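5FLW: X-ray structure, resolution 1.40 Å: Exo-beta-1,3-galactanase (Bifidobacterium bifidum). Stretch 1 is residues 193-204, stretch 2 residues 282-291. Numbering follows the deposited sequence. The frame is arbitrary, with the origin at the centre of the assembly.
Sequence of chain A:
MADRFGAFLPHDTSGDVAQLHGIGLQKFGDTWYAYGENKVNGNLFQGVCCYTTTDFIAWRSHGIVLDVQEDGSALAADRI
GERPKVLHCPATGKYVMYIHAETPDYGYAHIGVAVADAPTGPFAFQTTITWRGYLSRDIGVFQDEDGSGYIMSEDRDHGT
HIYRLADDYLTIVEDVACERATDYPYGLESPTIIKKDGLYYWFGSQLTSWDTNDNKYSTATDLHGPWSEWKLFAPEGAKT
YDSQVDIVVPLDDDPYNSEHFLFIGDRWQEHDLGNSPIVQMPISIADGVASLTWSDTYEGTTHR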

# COMPACT_ATOMS: atom_id res chain seq x y z
N ILE A 193 3.59 4.06 5.68
CA ILE A 193 4.01 4.81 6.86
C ILE A 193 3.18 4.40 8.06
O ILE A 193 1.95 4.30 7.98
CB ILE A 193 3.90 6.35 6.65
CG1 ILE A 193 4.91 6.83 5.59
CG2 ILE A 193 4.10 7.15 7.97
CD1 ILE A 193 4.83 8.31 5.21
N ILE A 194 3.85 4.24 9.21
CA ILE A 194 3.20 4.06 10.50
C ILE A 194 3.80 5.08 11.46
O ILE A 194 4.81 5.74 11.17
CB ILE A 194 3.29 2.62 11.09
CG1 ILE A 194 4.74 2.18 11.34
CG2 ILE A 194 2.56 1.60 10.21
CD1 ILE A 194 5.30 2.57 12.68
N LYS A 195 3.15 5.22 12.61
CA LYS A 195 3.61 6.11 13.67
C LYS A 195 3.61 5.37 15.00
O LYS A 195 2.66 4.65 15.32
CB LYS A 195 2.65 7.31 13.81
CG LYS A 195 3.22 8.56 14.53
CD LYS A 195 2.11 9.57 14.77
CE LYS A 195 2.63 10.87 15.31
NZ LYS A 195 1.61 11.95 15.37
N LYS A 196 4.68 5.56 15.78
CA LYS A 196 4.76 4.97 17.11
C LYS A 196 5.43 5.96 18.05
O LYS A 196 6.58 6.38 17.81
CB LYS A 196 5.54 3.65 17.10
CG LYS A 196 5.59 2.98 18.46
CD LYS A 196 6.63 1.88 18.45
CE LYS A 196 6.90 1.33 19.84
NZ LYS A 196 5.65 0.90 20.49
N ASP A 197 4.73 6.33 19.12
CA ASP A 197 5.29 7.19 20.17
C ASP A 197 5.94 8.44 19.58
O ASP A 197 7.07 8.81 19.90
CB ASP A 197 6.26 6.43 21.07
CG ASP A 197 6.72 7.26 22.26
OD1 ASP A 197 5.97 8.17 22.67
OD2 ASP A 197 7.85 6.98 22.78
N GLY A 198 5.19 9.09 18.67
CA GLY A 198 5.61 10.36 18.10
C GLY A 198 6.58 10.27 16.94
O GLY A 198 6.92 11.32 16.38
N LEU A 199 7.06 9.08 16.57
CA LEU A 199 8.03 8.92 15.48
C LEU A 199 7.34 8.24 14.30
O LEU A 199 6.68 7.21 14.48
CB LEU A 199 9.22 8.07 15.93
CG LEU A 199 10.44 8.07 15.01
CD1 LEU A 199 11.13 9.42 15.08
CD2 LEU A 199 11.39 6.97 15.37
N TYR A 200 7.51 8.82 13.10
CA TYR A 200 6.98 8.23 11.87
C TYR A 200 8.02 7.29 11.27
O TYR A 200 9.22 7.60 11.25
CB TYR A 200 6.67 9.33 10.85
CG TYR A 200 5.67 10.37 11.32
CD1 TYR A 200 4.30 10.13 11.22
CD2 TYR A 200 6.10 11.60 11.86
CE1 TYR A 200 3.39 11.08 11.64
CE2 TYR A 200 5.19 12.55 12.29
CZ TYR A 200 3.83 12.28 12.18
OH TYR A 200 2.90 13.23 12.60
N TYR A 201 7.56 6.14 10.78
CA TYR A 201 8.41 5.17 10.11
C TYR A 201 7.86 5.01 8.69
O TYR A 201 6.68 4.71 8.53
CB TYR A 201 8.42 3.81 10.82
CG TYR A 201 8.97 3.80 12.26
CD1 TYR A 201 8.29 4.43 13.30
CD2 TYR A 201 10.14 3.09 12.57
CE1 TYR A 201 8.78 4.40 14.62
CE2 TYR A 201 10.64 3.05 13.87
CZ TYR A 201 9.96 3.71 14.89
OH TYR A 201 10.45 3.66 16.20
N TRP A 202 8.72 5.23 7.70
CA TRP A 202 8.37 5.22 6.28
C TRP A 202 9.19 4.14 5.60
O TRP A 202 10.43 4.22 5.57
CB TRP A 202 8.70 6.61 5.71
CG TRP A 202 8.44 6.88 4.26
CD1 TRP A 202 7.99 6.02 3.29
CD2 TRP A 202 8.64 8.15 3.59
NE1 TRP A 202 7.89 6.66 2.07
CE2 TRP A 202 8.28 7.97 2.23
CE3 TRP A 202 9.07 9.42 4.02
CZ2 TRP A 202 8.36 9.02 1.30
CZ3 TRP A 202 9.13 10.46 3.09
CH2 TRP A 202 8.77 10.26 1.75
N PHE A 203 8.51 3.14 5.03
CA PHE A 203 9.14 2.01 4.35
C PHE A 203 8.92 2.12 2.84
O PHE A 203 7.90 2.65 2.39
CB PHE A 203 8.52 0.68 4.82
CG PHE A 203 8.61 0.46 6.31
CD1 PHE A 203 7.72 1.10 7.18
CD2 PHE A 203 9.57 -0.38 6.85
CE1 PHE A 203 7.82 0.89 8.57
CE2 PHE A 203 9.66 -0.59 8.24
CZ PHE A 203 8.78 0.05 9.09
N GLY A 204 9.88 1.59 2.07
CA GLY A 204 9.72 1.51 0.63
C GLY A 204 10.71 0.54 0.01
O GLY A 204 11.58 -0.02 0.69
N PRO A 282 5.31 -10.81 11.34
CA PRO A 282 5.43 -9.73 12.32
C PRO A 282 6.69 -8.92 12.04
O PRO A 282 7.69 -9.45 11.54
CB PRO A 282 5.54 -10.47 13.65
CG PRO A 282 6.22 -11.75 13.29
CD PRO A 282 5.76 -12.10 11.89
N ILE A 283 6.62 -7.61 12.28
CA ILE A 283 7.78 -6.74 12.14
C ILE A 283 7.96 -6.00 13.46
O ILE A 283 6.99 -5.52 14.05
CB ILE A 283 7.67 -5.81 10.92
CG1 ILE A 283 8.98 -5.03 10.69
CG2 ILE A 283 6.49 -4.86 11.04
CD1 ILE A 283 9.05 -4.26 9.39
N SER A 284 9.19 -5.98 13.97
CA SER A 284 9.49 -5.35 15.24
C SER A 284 9.85 -3.88 15.02
O SER A 284 10.68 -3.55 14.16
CB SER A 284 10.60 -6.12 15.95
OG SER A 284 11.29 -5.25 16.82
N ILE A 285 9.20 -2.99 15.78
CA ILE A 285 9.35 -1.54 15.64
C ILE A 285 9.44 -0.92 17.03
O ILE A 285 8.49 -1.01 17.81
CB ILE A 285 8.18 -0.93 14.83
CG1 ILE A 285 8.13 -1.56 13.43
CG2 ILE A 285 8.23 0.59 14.83
CD1 ILE A 285 7.08 -1.00 12.56
N ALA A 286 10.58 -0.31 17.34
CA ALA A 286 10.81 0.29 18.65
C ALA A 286 12.02 1.20 18.58
O ALA A 286 13.04 0.82 17.98
CB ALA A 286 11.02 -0.80 19.72
N ASP A 287 11.89 2.42 19.13
CA ASP A 287 13.01 3.36 19.34
C ASP A 287 13.77 3.68 18.05
O ASP A 287 14.99 3.75 18.03
CB ASP A 287 13.97 2.88 20.43
CG ASP A 287 13.25 2.44 21.69
OD1 ASP A 287 12.45 3.24 22.22
OD2 ASP A 287 13.48 1.29 22.13
N GLY A 288 13.03 3.89 16.96
CA GLY A 288 13.64 4.25 15.70
C GLY A 288 14.22 3.10 14.92
O GLY A 288 14.80 3.33 13.85
N VAL A 289 14.05 1.88 15.40
CA VAL A 289 14.60 0.71 14.74
C VAL A 289 13.44 -0.17 14.28
O VAL A 289 12.53 -0.47 15.06
CB VAL A 289 15.57 -0.05 15.66
CG1 VAL A 289 16.08 -1.29 14.94
CG2 VAL A 289 16.69 0.85 16.04
N ALA A 290 13.47 -0.57 13.02
CA ALA A 290 12.52 -1.52 12.46
C ALA A 290 13.28 -2.76 12.02
O ALA A 290 14.36 -2.66 11.41
CB ALA A 290 11.76 -0.92 11.26
N SER A 291 12.74 -3.94 12.32
CA SER A 291 13.49 -5.17 12.09
C SER A 291 12.58 -6.32 11.68
O SER A 291 11.59 -6.64 12.36
CB SER A 291 14.30 -5.55 13.34
OG SER A 291 14.76 -6.88 13.20
O HOH W 1 6.78 -2.24 19.45

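At the centre of the contact lies Ile285, which gives up more surface to the other stretch than any other residue of its own. Its CA-to-CB bond points toward stretch 1, with chi1 in m and chi2 in t. Ile285 CG2 sits over one face of the Tyr201 ring, 3.6 Å from the ring centroid and only 15° off the normal, a CH-pi contact in which a slightly polarized C-H group meets the electron-rich face of the aromatic ring. The longer arm reaches Phe203, with Ile285 CD1 4.0 Å from Phe203 CZ. Ile194 CD1 packs against both arms, 4.0 Å from Ile285 CD1 and 4.1 Å from Ile285 CG2. A beta-branched isoleucine suits this place because its branch puts a methyl on the Tyr201 ring while the ethyl arm reaches Phe203, and Ile194 CD1 sits near both.

Phe203 widens the apolar patch. Phe203 CE2 is 3.9 Å from Ile283 CD1 and 3.7 Å from Ala290 CB, the latter methyl lying at the ring edge, near its plane. The small alanine side chain points toward stretch 1 and meets the edge of the ring with a single methyl, whereas Ile283, with both chi angles in t, reaches the same ring through an extended arm. Ile194, Tyr201 and Phe203 all direct their CA-to-CB bonds toward stretch 2, while Lys195 points away; this is the alternation expected of extended strands, and it gathers the apolar groups on one side.

Each stretch is a beta hairpin closed by a type I' turn, and no backbone-to-backbone hydrogen bond joins the two. Backbone pairing stays within each hairpin: Tyr201 N donates to Ile194 O at 2.8 Å, and Ser291 N donates to Ser284 O at the same distance. The hairpins therefore meet largely through side chains, burying about 400 Å² in all, both sides summed.

Toward the turns the contact becomes polar. Tyr201 combines both characters: its ring packs on Ile285, and its hydroxyl accepts a hydrogen bond from the backbone, Gly288 N to Tyr201 OH at 2.7 Å with an N-H...acceptor angle of 150°. The length of tyrosine carries that oxygen beyond the apolar patch to the turn of stretch 2. Gly288 has phi/psi of 81/4, where a CB would be jammed against the carbonyl oxygen of Asp287, so the turn itself calls for glycine. Leu199 also packs here, with Leu199 CD2 at 3.5 Å from Gly288 CA.

At the outer edge, Lys196 lays its aliphatic chain along stretch 2, with Lys196 CD 4.2 Å from Ile285 CG2 and Lys196 CE 3.5 Å from Ile285 O. The oxygen of a water lies 2.7 Å from Ile285 O, within hydrogen-bonding geometry, and accepts a weak hydrogen bond from Lys196 NZ at 3.5 Å. Lysine thus covers the apolar centre with methylenes while its ammonium group finds polar partners.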